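Local coordinates for protein putative alpha-N-acetylgalactosaminidase (Bacillus halodurans C-125, PDB 3CC1) that is probably an alpha-N-acetylgalactosaminidase, a hydrolase that would remove terminal alpha-linked N-acetylgalactosamine from glycans using a TIM-barrel domain followed by a beta-sandwich, at residues 204-207 and 212-215; 164-169 and 196-201; 112-117 and 171-176; 184-189 and 215-220. One frame throughout, in Å; residues are numbered along the deposited sequence.

Interaction 1: residues 204-207 and 212-215; sequences RAIQ and PMVL. With PEG (di(hydroxyethyl)ether), chain L.
Ile206 packs its outer branch against Met213 and Leu215, and this apolar group makes up the direct side-chain contact between 204-207 and 212-215. The methyl CD1 does most of the touching: it lies 3.7 Å from Leu215 CB and 3.9 Å from Met213 CB. Because CG1 stands anti to the backbone N (chi1 -163°) and the chain stays extended beyond it, CD1 is carried out from the helix to the start of strand 214-216. Met213, a selenomethionine, runs obliquely past the isoleucine, its selenium SE 4.0 Å from Ile206 CD1 before the chain bends at its end. The same methyl also rests on the backbone, with Ile206 CD1 3.7 Å from Met213 O. The polar part of the site involves a bound di(hydroxyethyl)ether. Met213 N donates to its ether oxygen O2 over 3.3 Å, nearly straight at 163°. O4 lies near Ile206 O, at most a weak bond, so the polyether lies beside the helix end and the residues leading into the strand. Phe170 of helix 162-175 also touches Ile206, and Val181 touches Met213. The contact closes the return from helix 196-208 to strand 214-216 in a beta-alpha-beta unit with strand 180-184. With only van der Waals contacts between the protein segments, it has little directionality; Val214 is separately fixed by backbone bonds to Asp179 and Val181.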
loop_
_atom_site.group_PDB
_atom_site.type_symbol
_atom_site.label_atom_id
_atom_site.label_comp_id
_atom_site.label_asym_id
_atom_site.label_seq_id
_atom_site.Cartn_x
_atom_site.Cartn_y
_atom_site.Cartn_z
ATOM N N ARG A 204 16.920 -30.367 -17.705
ATOM C CA ARG A 204 17.283 -31.646 -18.281
ATOM C C ARG A 204 18.671 -31.630 -18.900
ATOM O O ARG A 204 19.407 -32.614 -18.805
ATOM C CB ARG A 204 16.249 -32.069 -19.323
ATOM C CG ARG A 204 14.962 -32.466 -18.681
ATOM C CD ARG A 204 14.078 -33.217 -19.637
ATOM N NE ARG A 204 13.359 -32.290 -20.493
ATOM C CZ ARG A 204 12.107 -31.908 -20.274
ATOM N NH1 ARG A 204 11.445 -32.375 -19.228
ATOM N NH2 ARG A 204 11.525 -31.046 -21.096
ATOM N N ALA A 205 19.012 -30.503 -19.531
ATOM C CA ALA A 205 20.304 -30.323 -20.201
ATOM C C ALA A 205 21.437 -30.312 -19.202
ATOM O O ALA A 205 22.430 -31.009 -19.369
ATOM C CB ALA A 205 20.314 -29.015 -21.045
ATOM N N ILE A 206 21.296 -29.529 -18.144
ATOM C CA ILE A 206 22.361 -29.471 -17.140
ATOM C C ILE A 206 22.513 -30.853 -16.481
ATOM O O ILE A 206 23.607 -31.303 -16.151
ATOM C CB ILE A 206 22.148 -28.319 -16.126
ATOM C CG1 ILE A 206 23.445 -28.032 -15.400
ATOM C CG2 ILE A 206 21.039 -28.626 -15.117
ATOM C CD1 ILE A 206 23.418 -26.752 -14.595
ATOM N N GLN A 207 21.404 -31.542 -16.317
ATOM C CA GLN A 207 21.427 -32.856 -15.675
ATOM C C GLN A 207 22.100 -33.893 -16.571
ATOM O O GLN A 207 22.681 -34.843 -16.088
ATOM C CB GLN A 207 20.022 -33.323 -15.279
ATOM C CG GLN A 207 19.548 -32.763 -13.911
ATOM N N PRO A 212 29.109 -32.272 -12.627
ATOM C CA PRO A 212 28.352 -31.627 -11.554
ATOM C C PRO A 212 28.395 -30.123 -11.696
ATOM O O PRO A 212 29.466 -29.524 -11.855
ATOM C CB PRO A 212 29.084 -32.060 -10.285
ATOM C CG PRO A 212 29.839 -33.287 -10.694
ATOM C CD PRO A 212 30.208 -33.099 -12.112
HETATM N N MSE A 213 27.218 -29.528 -11.612
HETATM C CA MSE A 213 27.036 -28.143 -11.973
HETATM C C MSE A 213 25.770 -27.559 -11.337
HETATM O O MSE A 213 24.689 -28.124 -11.448
HETATM C CB MSE A 213 26.990 -28.035 -13.516
HETATM C CG MSE A 213 27.401 -26.676 -14.054
HETATM SE SE MSE A 213 27.205 -26.447 -15.967
HETATM C CE MSE A 213 28.535 -27.717 -16.495
ATOM N N VAL A 214 25.914 -26.416 -10.678
ATOM C CA VAL A 214 24.786 -25.779 -10.012
ATOM C C VAL A 214 24.021 -24.907 -11.016
ATOM O O VAL A 214 24.619 -24.191 -11.817
ATOM C CB VAL A 214 25.235 -24.957 -8.789
ATOM C CG1 VAL A 214 24.020 -24.146 -8.214
ATOM C CG2 VAL A 214 25.846 -25.872 -7.762
ATOM N N LEU A 215 22.705 -25.029 -10.991
ATOM C CA LEU A 215 21.833 -24.217 -11.804
ATOM C C LEU A 215 21.112 -23.224 -10.924
ATOM O O LEU A 215 20.470 -23.578 -9.944
ATOM C CB LEU A 215 20.793 -25.067 -12.535
ATOM C CG LEU A 215 19.842 -24.256 -13.443
ATOM C CD1 LEU A 215 20.657 -23.559 -14.526
ATOM C CD2 LEU A 215 18.748 -25.173 -14.012
HETATM C C1 PEG L . 25.968 -31.016 -7.925
HETATM O O1 PEG L . 26.893 -29.937 -7.703
HETATM C C2 PEG L . 24.946 -30.681 -9.015
HETATM O O2 PEG L . 25.108 -31.557 -10.153
HETATM C C3 PEG L . 24.145 -31.384 -11.210
HETATM C C4 PEG L . 24.221 -32.576 -12.163
HETATM O O4 PEG L . 25.116 -32.320 -13.257
#

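Interaction 2: residues 164-169 and 196-201; sequences SYYNSL and LEEIKM. With SO4 (sulfate ion), chain D.
Tyr166 reaches across to helix 196-208, where its ring edge meets the terminal methyl of Met201, the two side chains crossing at about a right angle, and its hydroxyl meets Glu198. The methyl CE of Met201, a selenomethionine, lies near the ring plane, 3.6 Å from Tyr166 CE2. The bend at the end of the Met201 chain (chi3 -52°) turns that methyl toward the ring. Glu198 approaches the ring edge farther out. Its chain is extended, with CG anti to the backbone N (chi1 -162°), and this delivers the carboxylate to the phenol: Tyr166 OH donates to Glu198 OE2 in a very short bond of 2.5 Å. Ring and carboxylate planes are turned 60° apart, while Glu198 CG lies 3.7 Å from Tyr166 CE2, so the aliphatic stem packs as well. OE2 accepts a second bond from Val155 N, and Tyr166 OH receives a weak one from Gly117 N. Both polar atoms are thus satisfied inside a buried contact; the donors to OE2, with Arg116 paired to OE1, would probably favour the ionised carboxylate. Away from the interface, a sulfate, probably from the crystallisation liquor, is held by Gly161 N, Ser164 N and Ser164 OG, the last 2.6 Å from its O4. Helices 162-175 and 196-208 pack side by side here, with Ile202 and Ala205 also touching Tyr166 and strand 152-155 bringing Val155 against both Tyr166 and Met201.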
loop_
_atom_site.group_PDB
_atom_site.type_symbol
_atom_site.label_atom_id
_atom_site.label_comp_id
_atom_site.label_asym_id
_atom_site.label_seq_id
_atom_site.Cartn_x
_atom_site.Cartn_y
_atom_site.Cartn_z
ATOM N N SER A 164 17.957 -30.421 -27.845
ATOM C CA SER A 164 19.314 -30.686 -28.347
ATOM C C SER A 164 20.181 -29.447 -28.249
ATOM O O SER A 164 21.361 -29.517 -27.869
ATOM C CB SER A 164 19.300 -31.174 -29.796
ATOM O OG SER A 164 18.736 -32.467 -29.883
ATOM N N TYR A 165 19.595 -28.309 -28.590
ATOM C CA TYR A 165 20.301 -27.035 -28.446
ATOM C C TYR A 165 20.761 -26.793 -27.025
ATOM O O TYR A 165 21.934 -26.518 -26.780
ATOM C CB TYR A 165 19.456 -25.858 -28.933
ATOM C CG TYR A 165 20.238 -24.599 -28.830
ATOM C CD1 TYR A 165 21.350 -24.395 -29.633
ATOM C CD2 TYR A 165 19.966 -23.667 -27.854
ATOM C CE1 TYR A 165 22.153 -23.258 -29.493
ATOM C CE2 TYR A 165 20.740 -22.514 -27.728
ATOM C CZ TYR A 165 21.840 -22.312 -28.523
ATOM O OH TYR A 165 22.604 -21.136 -28.388
ATOM N N TYR A 166 19.844 -26.923 -26.074
ATOM C CA TYR A 166 20.203 -26.703 -24.673
ATOM C C TYR A 166 21.210 -27.745 -24.196
ATOM O O TYR A 166 22.136 -27.439 -23.473
ATOM C CB TYR A 166 18.935 -26.595 -23.784
ATOM C CG TYR A 166 18.345 -25.186 -23.773
ATOM C CD1 TYR A 166 19.110 -24.115 -23.392
ATOM C CD2 TYR A 166 17.037 -24.933 -24.162
ATOM C CE1 TYR A 166 18.598 -22.841 -23.352
ATOM C CE2 TYR A 166 16.507 -23.644 -24.133
ATOM C CZ TYR A 166 17.283 -22.606 -23.728
ATOM O OH TYR A 166 16.758 -21.318 -23.682
ATOM N N ASN A 167 21.048 -28.982 -24.638
ATOM C CA ASN A 167 21.998 -30.040 -24.306
ATOM C C ASN A 167 23.393 -29.639 -24.731
ATOM O O ASN A 167 24.357 -29.797 -23.971
ATOM C CB ASN A 167 21.635 -31.355 -25.018
ATOM C CG ASN A 167 20.456 -32.056 -24.381
ATOM O OD1 ASN A 167 19.980 -31.651 -23.304
ATOM N ND2 ASN A 167 19.964 -33.097 -25.042
ATOM N N SER A 168 23.476 -29.103 -25.948
ATOM C CA SER A 168 24.748 -28.687 -26.557
ATOM C C SER A 168 25.412 -27.550 -25.781
ATOM O O SER A 168 26.621 -27.469 -25.738
ATOM C CB SER A 168 24.578 -28.294 -28.043
ATOM O OG SER A 168 24.117 -26.951 -28.234
ATOM N N LEU A 169 24.623 -26.676 -25.149
ATOM C CA LEU A 169 25.236 -25.545 -24.393
ATOM C C LEU A 169 25.891 -26.081 -23.134
ATOM O O LEU A 169 27.022 -25.734 -22.788
ATOM C CB LEU A 169 24.180 -24.492 -24.012
ATOM C CG LEU A 169 23.473 -23.718 -25.124
ATOM C CD1 LEU A 169 22.689 -22.597 -24.460
ATOM C CD2 LEU A 169 24.480 -23.166 -26.145
ATOM N N LEU A 196 8.137 -21.663 -18.412
ATOM C CA LEU A 196 8.212 -22.901 -17.603
ATOM C C LEU A 196 8.726 -24.105 -18.379
ATOM O O LEU A 196 9.517 -24.893 -17.863
ATOM C CB LEU A 196 6.855 -23.228 -16.951
ATOM C CG LEU A 196 6.272 -22.092 -16.063
ATOM C CD1 LEU A 196 4.961 -22.511 -15.383
ATOM C CD2 LEU A 196 7.309 -21.600 -15.036
ATOM N N GLU A 197 8.272 -24.258 -19.616
ATOM C CA GLU A 197 8.717 -25.398 -20.436
ATOM C C GLU A 197 10.173 -25.256 -20.895
ATOM O O GLU A 197 10.881 -26.242 -21.015
ATOM C CB GLU A 197 7.796 -25.608 -21.637
ATOM C CG GLU A 197 6.405 -26.104 -21.252
ATOM C CD GLU A 197 6.459 -27.420 -20.440
ATOM O OE1 GLU A 197 7.297 -28.306 -20.745
ATOM O OE2 GLU A 197 5.666 -27.566 -19.480
ATOM N N GLU A 198 10.605 -24.020 -21.126
ATOM C CA GLU A 198 11.981 -23.742 -21.498
ATOM C C GLU A 198 12.885 -24.033 -20.293
ATOM O O GLU A 198 13.965 -24.610 -20.441
ATOM C CB GLU A 198 12.140 -22.297 -21.993
ATOM C CG GLU A 198 13.392 -22.077 -22.785
ATOM C CD GLU A 198 13.464 -20.748 -23.576
ATOM O OE1 GLU A 198 12.573 -19.879 -23.460
ATOM O OE2 GLU A 198 14.464 -20.589 -24.319
ATOM N N ILE A 199 12.407 -23.697 -19.089
ATOM C CA ILE A 199 13.125 -24.065 -17.843
ATOM C C ILE A 199 13.320 -25.562 -17.706
ATOM O O ILE A 199 14.381 -26.013 -17.315
ATOM C CB ILE A 199 12.404 -23.546 -16.539
ATOM C CG1 ILE A 199 12.563 -22.008 -16.420
ATOM C CG2 ILE A 199 12.954 -24.271 -15.270
ATOM C CD1 ILE A 199 11.525 -21.396 -15.487
ATOM N N LYS A 200 12.290 -26.328 -18.003
ATOM C CA LYS A 200 12.393 -27.785 -17.880
ATOM C C LYS A 200 13.500 -28.327 -18.798
ATOM O O LYS A 200 14.257 -29.226 -18.405
ATOM C CB LYS A 200 11.056 -28.467 -18.159
ATOM C CG LYS A 200 9.909 -28.102 -17.192
ATOM C CD LYS A 200 8.665 -28.953 -17.529
ATOM C CE LYS A 200 7.388 -28.570 -16.769
ATOM N NZ LYS A 200 6.342 -29.674 -16.895
HETATM N N MSE A 201 13.628 -27.753 -19.995
HETATM C CA MSE A 201 14.691 -28.185 -20.927
HETATM C C MSE A 201 16.085 -27.869 -20.384
HETATM O O MSE A 201 16.986 -28.674 -20.513
HETATM C CB MSE A 201 14.543 -27.519 -22.295
HETATM C CG MSE A 201 13.371 -28.056 -23.073
HETATM SE SE MSE A 201 13.324 -27.465 -24.927
HETATM C CE MSE A 201 13.471 -25.554 -24.698
HETATM S S SO4 D . 15.233 -33.144 -29.432
HETATM O O1 SO4 D . 15.196 -33.813 -28.135
HETATM O O2 SO4 D . 13.951 -32.594 -29.851
HETATM O O3 SO4 D . 15.624 -34.094 -30.449
HETATM O O4 SO4 D . 16.236 -32.075 -29.447
#

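Interaction 3: residues 112-117 and 171-176; sequences IHIMRG and ELYAQW
Just past the strand that sets Ile112 and Ile114 against Tyr173, Arg116 NH1 is gripped by two groups: the carboxylate OE1 of Glu198, as a salt bridge, and the hydroxyl of Ser144. A second salt bridge joins Arg116 NH2 to Asp185, so the guanidinium is held in place from more than one direction. The contact with 171-176 itself is apolar and centres on the ring of Tyr173. Ile112 CD1 sits over one face, 3.9 Å from the ring centroid and only 12° off the normal, a well-centred CH-pi contact. Its CG1 is wedged between the backbone N and the carbonyl carbon (chi1 65°), which raises CD1 off the strand to meet the ring. Ile114 comes in obliquely: its CG2 lies 3.6 Å from Tyr173 OH and 3.9 Å from Tyr173 CZ, while Ile114 CD1 is 4.1 Å from Tyr173 CE2. The ring of Phe170 meets Tyr173 edge to face. All three touching residues are buried, in the layer between barrel strand and surrounding helix. Strand 109-115 pairs in parallel with strand 180-184, whose Val181 and Val183 touch Ile114, and helix 162-175 packs on their outer side.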
loop_
_atom_site.group_PDB
_atom_site.type_symbol
_atom_site.label_atom_id
_atom_site.label_comp_id
_atom_site.label_asym_id
_atom_site.label_seq_id
_atom_site.Cartn_x
_atom_site.Cartn_y
_atom_site.Cartn_z
ATOM N N ILE A 112 29.248 -18.778 -14.597
ATOM C CA ILE A 112 28.845 -17.820 -15.633
ATOM C C ILE A 112 27.374 -17.539 -15.553
ATOM O O ILE A 112 26.601 -18.335 -15.012
ATOM C CB ILE A 112 29.212 -18.307 -17.105
ATOM C CG1 ILE A 112 28.422 -19.561 -17.471
ATOM C CG2 ILE A 112 30.750 -18.553 -17.234
ATOM C CD1 ILE A 112 28.752 -20.164 -18.863
ATOM N N HIS A 113 26.987 -16.373 -16.089
ATOM C CA HIS A 113 25.571 -16.081 -16.391
ATOM C C HIS A 113 25.355 -16.196 -17.857
ATOM O O HIS A 113 26.166 -15.756 -18.649
ATOM C CB HIS A 113 25.144 -14.660 -15.978
ATOM C CG HIS A 113 24.966 -14.456 -14.507
ATOM N ND1 HIS A 113 24.008 -13.595 -13.990
ATOM C CD2 HIS A 113 25.666 -14.933 -13.446
ATOM C CE1 HIS A 113 24.090 -13.619 -12.665
ATOM N NE2 HIS A 113 25.093 -14.412 -12.311
ATOM N N ILE A 114 24.245 -16.815 -18.222
ATOM C CA ILE A 114 23.814 -16.866 -19.586
ATOM C C ILE A 114 22.417 -16.232 -19.685
ATOM O O ILE A 114 21.696 -16.150 -18.695
ATOM C CB ILE A 114 23.835 -18.320 -20.108
ATOM C CG1 ILE A 114 22.723 -19.147 -19.465
ATOM C CG2 ILE A 114 25.231 -18.951 -19.862
ATOM C CD1 ILE A 114 22.616 -20.574 -19.983
HETATM N N MSE A 115 22.054 -15.798 -20.902
HETATM C CA MSE A 115 20.719 -15.366 -21.247
HETATM C C MSE A 115 19.926 -16.547 -21.795
HETATM O O MSE A 115 20.445 -17.415 -22.524
HETATM C CB MSE A 115 20.780 -14.291 -22.332
HETATM C CG MSE A 115 21.554 -13.062 -21.917
HETATM SE SE MSE A 115 20.593 -11.954 -20.640
HETATM C CE MSE A 115 18.954 -11.636 -21.665
ATOM N N ARG A 116 18.687 -16.623 -21.367
ATOM C CA ARG A 116 17.755 -17.581 -21.906
ATOM C C ARG A 116 17.707 -17.477 -23.418
ATOM O O ARG A 116 17.666 -16.373 -23.968
ATOM C CB ARG A 116 16.364 -17.262 -21.380
ATOM C CG ARG A 116 15.254 -18.137 -21.925
ATOM C CD ARG A 116 13.871 -17.597 -21.529
ATOM N NE ARG A 116 13.584 -16.287 -22.094
ATOM C CZ ARG A 116 12.891 -16.084 -23.218
ATOM N NH1 ARG A 116 12.439 -17.097 -23.919
ATOM N NH2 ARG A 116 12.676 -14.867 -23.660
ATOM N N GLY A 117 17.633 -18.640 -24.060
ATOM C CA GLY A 117 17.350 -18.735 -25.499
ATOM C C GLY A 117 18.532 -19.079 -26.382
ATOM O O GLY A 117 19.499 -19.752 -25.984
ATOM N N GLU A 171 26.844 -29.148 -22.509
ATOM C CA GLU A 171 28.045 -29.904 -22.900
ATOM C C GLU A 171 29.242 -28.992 -23.065
ATOM O O GLU A 171 30.340 -29.292 -22.595
ATOM C CB GLU A 171 27.815 -30.676 -24.192
ATOM C CG GLU A 171 26.950 -31.903 -24.017
ATOM C CD GLU A 171 26.429 -32.469 -25.363
ATOM O OE1 GLU A 171 26.972 -32.072 -26.446
ATOM O OE2 GLU A 171 25.468 -33.301 -25.324
ATOM N N LEU A 172 29.045 -27.865 -23.737
ATOM C CA LEU A 172 30.111 -26.885 -23.901
ATOM C C LEU A 172 30.620 -26.361 -22.546
ATOM O O LEU A 172 31.833 -26.287 -22.286
ATOM C CB LEU A 172 29.641 -25.730 -24.793
ATOM C CG LEU A 172 30.682 -24.699 -25.206
ATOM C CD1 LEU A 172 31.917 -25.362 -25.900
ATOM C CD2 LEU A 172 29.982 -23.672 -26.115
ATOM N N TYR A 173 29.691 -26.014 -21.676
ATOM C CA TYR A 173 30.036 -25.471 -20.374
ATOM C C TYR A 173 30.757 -26.543 -19.538
ATOM O O TYR A 173 31.694 -26.232 -18.800
ATOM C CB TYR A 173 28.804 -24.897 -19.647
ATOM C CG TYR A 173 28.055 -23.848 -20.442
ATOM C CD1 TYR A 173 28.713 -23.076 -21.381
ATOM C CD2 TYR A 173 26.691 -23.648 -20.265
ATOM C CE1 TYR A 173 28.034 -22.134 -22.144
ATOM C CE2 TYR A 173 25.983 -22.711 -21.045
ATOM C CZ TYR A 173 26.659 -21.953 -21.967
ATOM O OH TYR A 173 26.029 -20.991 -22.720
ATOM N N ALA A 174 30.325 -27.798 -19.653
ATOM C CA ALA A 174 31.002 -28.902 -18.957
ATOM C C ALA A 174 32.432 -29.047 -19.470
ATOM O O ALA A 174 33.371 -29.258 -18.694
ATOM C CB ALA A 174 30.238 -30.212 -19.094
ATOM N N GLN A 175 32.571 -28.913 -20.784
ATOM C CA GLN A 175 33.853 -28.959 -21.456
ATOM C C GLN A 175 34.762 -27.899 -20.857
ATOM O O GLN A 175 35.916 -28.170 -20.526
ATOM C CB GLN A 175 33.663 -28.693 -22.958
ATOM C CG GLN A 175 34.912 -28.864 -23.794
ATOM C CD GLN A 175 34.713 -28.440 -25.241
ATOM O OE1 GLN A 175 35.418 -27.566 -25.749
ATOM N NE2 GLN A 175 33.759 -29.071 -25.915
ATOM N N TRP A 176 34.199 -26.707 -20.677
ATOM C CA TRP A 176 34.940 -25.560 -20.138
ATOM C C TRP A 176 35.220 -25.647 -18.627
ATOM O O TRP A 176 35.880 -24.789 -18.064
ATOM C CB TRP A 176 34.221 -24.242 -20.408
ATOM C CG TRP A 176 34.123 -23.866 -21.819
ATOM C CD1 TRP A 176 34.894 -24.309 -22.833
ATOM C CD2 TRP A 176 33.248 -22.877 -22.373
ATOM N NE1 TRP A 176 34.518 -23.702 -24.005
ATOM C CE2 TRP A 176 33.512 -22.815 -23.746
ATOM C CE3 TRP A 176 32.261 -22.051 -21.833
ATOM C CZ2 TRP A 176 32.814 -21.968 -24.602
ATOM C CZ3 TRP A 176 31.579 -21.219 -22.664
ATOM C CH2 TRP A 176 31.850 -21.188 -24.048
#

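Interaction 4: residues 184-189 and 215-220; sequences DDIAAS and LSLSPG. With SO4 (sulfate ion), chain C; IMD (imidazole), chain G.
The two segments come closest at Ala187 and Ser218, whose CA atoms are 5.8 Å apart, where irregular backbone follows the ends of strands 180-184 and 214-216. Ile186 reaches the other segment with its CG2 branch, which lies 3.7 Å from Ser218 CB and 4.1 Å from Leu217 CB; Ala187 CB rests beside Ser218 OG. Between the segments sits a sulfate, probably from the crystallisation liquor. Asp185 has left-handed and Ile186 right-handed backbone angles, and this pair forms an anion-binding nest: Asp185 N donates to sulfate O2 at 2.8 Å, while Ile186 N and Ala187 N share O3, the latter in a nearly straight bond (174°). These loops lie at the C-terminal ends of neighbouring parallel strands, the end of a TIM barrel where active sites are found. With OG swung away from the backbone N (chi1 -176°), Ser218 points its hydroxyl at the sulfate, 2.7 Å from OG to O4. Arg190 of the second subunit adds its NH1 to the anion, so the site lies close to the subunit interface. Asp184 OD2 is hydrogen-bonded to His113 ND1 and accepts a weak hydrogen bond from N3 of an imidazole, probably from the crystallisation liquor. Ile199 of helix 196-208 packs against both Ile186 and Leu217.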
loop_
_atom_site.group_PDB
_atom_site.type_symbol
_atom_site.label_atom_id
_atom_site.label_comp_id
_atom_site.label_asym_id
_atom_site.label_seq_id
_atom_site.Cartn_x
_atom_site.Cartn_y
_atom_site.Cartn_z
ATOM N N ASP A 184 19.642 -15.790 -16.778
ATOM C CA ASP A 184 18.894 -14.531 -16.752
ATOM C C ASP A 184 17.802 -14.503 -17.838
ATOM O O ASP A 184 17.805 -15.312 -18.792
ATOM C CB ASP A 184 19.884 -13.363 -16.872
ATOM C CG ASP A 184 20.856 -13.271 -15.632
ATOM O OD1 ASP A 184 20.405 -13.476 -14.471
ATOM O OD2 ASP A 184 22.038 -12.962 -15.787
ATOM N N ASP A 185 16.838 -13.601 -17.665
ATOM C CA ASP A 185 15.648 -13.510 -18.548
ATOM C C ASP A 185 14.821 -14.788 -18.539
ATOM O O ASP A 185 14.225 -15.167 -19.541
ATOM C CB ASP A 185 16.008 -13.246 -19.994
ATOM C CG ASP A 185 14.764 -12.938 -20.863
ATOM O OD1 ASP A 185 13.853 -12.257 -20.342
ATOM O OD2 ASP A 185 14.679 -13.400 -22.038
ATOM N N ILE A 186 14.793 -15.433 -17.388
ATOM C CA ILE A 186 14.133 -16.707 -17.237
ATOM C C ILE A 186 12.871 -16.556 -16.408
ATOM O O ILE A 186 11.988 -17.396 -16.506
ATOM C CB ILE A 186 15.115 -17.785 -16.650
ATOM C CG1 ILE A 186 14.605 -19.181 -17.001
ATOM C CG2 ILE A 186 15.346 -17.571 -15.136
ATOM C CD1 ILE A 186 14.475 -19.462 -18.544
ATOM N N ALA A 187 12.775 -15.493 -15.612
ATOM C CA ALA A 187 11.491 -15.087 -15.066
ATOM C C ALA A 187 10.684 -14.356 -16.201
ATOM O O ALA A 187 11.225 -14.012 -17.273
ATOM C CB ALA A 187 11.672 -14.179 -13.785
ATOM N N ALA A 188 9.397 -14.141 -15.981
ATOM C CA ALA A 188 8.586 -13.329 -16.905
ATOM C C ALA A 188 9.021 -11.856 -16.785
ATOM O O ALA A 188 8.969 -11.274 -15.711
ATOM C CB ALA A 188 7.098 -13.485 -16.594
ATOM N N SER A 189 9.471 -11.268 -17.890
ATOM C CA SER A 189 9.953 -9.860 -17.879
ATOM C C SER A 189 8.819 -8.876 -17.587
ATOM O O SER A 189 9.047 -7.741 -17.112
ATOM C CB SER A 189 10.610 -9.500 -19.218
ATOM O OG SER A 189 9.677 -9.505 -20.300
ATOM N N LEU A 215 22.705 -25.029 -10.991
ATOM C CA LEU A 215 21.833 -24.217 -11.804
ATOM C C LEU A 215 21.112 -23.224 -10.924
ATOM O O LEU A 215 20.470 -23.578 -9.944
ATOM C CB LEU A 215 20.793 -25.067 -12.535
ATOM C CG LEU A 215 19.842 -24.256 -13.443
ATOM C CD1 LEU A 215 20.657 -23.559 -14.526
ATOM C CD2 LEU A 215 18.748 -25.173 -14.012
ATOM N N SER A 216 21.202 -21.964 -11.295
ATOM C CA SER A 216 20.485 -20.932 -10.600
ATOM C C SER A 216 19.569 -20.239 -11.586
ATOM O O SER A 216 19.989 -19.864 -12.689
ATOM C CB SER A 216 21.506 -19.971 -10.034
ATOM O OG SER A 216 20.864 -18.901 -9.406
ATOM N N LEU A 217 18.304 -20.111 -11.216
ATOM C CA LEU A 217 17.326 -19.490 -12.099
ATOM C C LEU A 217 16.962 -18.090 -11.580
ATOM O O LEU A 217 17.856 -17.240 -11.377
ATOM C CB LEU A 217 16.108 -20.388 -12.268
ATOM C CG LEU A 217 16.464 -21.715 -12.969
ATOM C CD1 LEU A 217 15.285 -22.627 -13.002
ATOM C CD2 LEU A 217 17.036 -21.528 -14.377
ATOM N N SER A 218 15.678 -17.810 -11.386
ATOM C CA SER A 218 15.289 -16.455 -10.917
ATOM C C SER A 218 14.164 -16.513 -9.902
ATOM O O SER A 218 13.036 -16.199 -10.213
ATOM C CB SER A 218 14.937 -15.531 -12.109
ATOM O OG SER A 218 14.648 -14.211 -11.659
ATOM N N PRO A 219 14.469 -16.960 -8.672
ATOM C CA PRO A 219 13.408 -17.254 -7.708
ATOM C C PRO A 219 12.880 -16.003 -7.037
ATOM O O PRO A 219 11.859 -16.048 -6.336
ATOM C CB PRO A 219 14.114 -18.170 -6.688
ATOM C CG PRO A 219 15.537 -17.726 -6.716
ATOM C CD PRO A 219 15.806 -17.302 -8.161
ATOM N N GLY A 220 13.555 -14.890 -7.259
ATOM C CA GLY A 220 13.254 -13.662 -6.502
ATOM C C GLY A 220 13.807 -13.747 -5.074
ATOM O O GLY A 220 14.455 -14.738 -4.699
HETATM S S SO4 C . 15.287 -12.556 -14.649
HETATM O O1 SO4 C . 14.050 -12.113 -15.293
HETATM O O2 SO4 C . 16.498 -12.078 -15.366
HETATM O O3 SO4 C . 15.281 -14.019 -14.760
HETATM O O4 SO4 C . 15.347 -12.145 -13.257
HETATM N N1 IMD G . 21.249 -7.891 -14.810
HETATM C C2 IMD G . 21.324 -9.179 -15.233
HETATM N N3 IMD G . 22.577 -9.636 -14.976
HETATM C C4 IMD G . 23.277 -8.635 -14.412
HETATM C C5 IMD G . 22.440 -7.541 -14.299
#

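In the fold
From the N terminus, interaction 3 comes first, bringing helix 162-175 back onto strand 109-115 over a long excursion. Interaction 2 starts on that same helix before interaction 3 has closed, so the two cross, and it ties the helix to helix 196-208. Interaction 4 opens between the halves of interaction 2 and crosses it too, joining the loop after strand 180-184 to the end of strand 214-216. Interaction 1, the most local, closes the short turn from helix 196-208 into strand 214-216; its 204-207 lies inside the loop spanned by interaction 4, and both end on that strand, sharing Leu215. Together they bind three neighbouring parallel barrel strands to the two helices packed outside them.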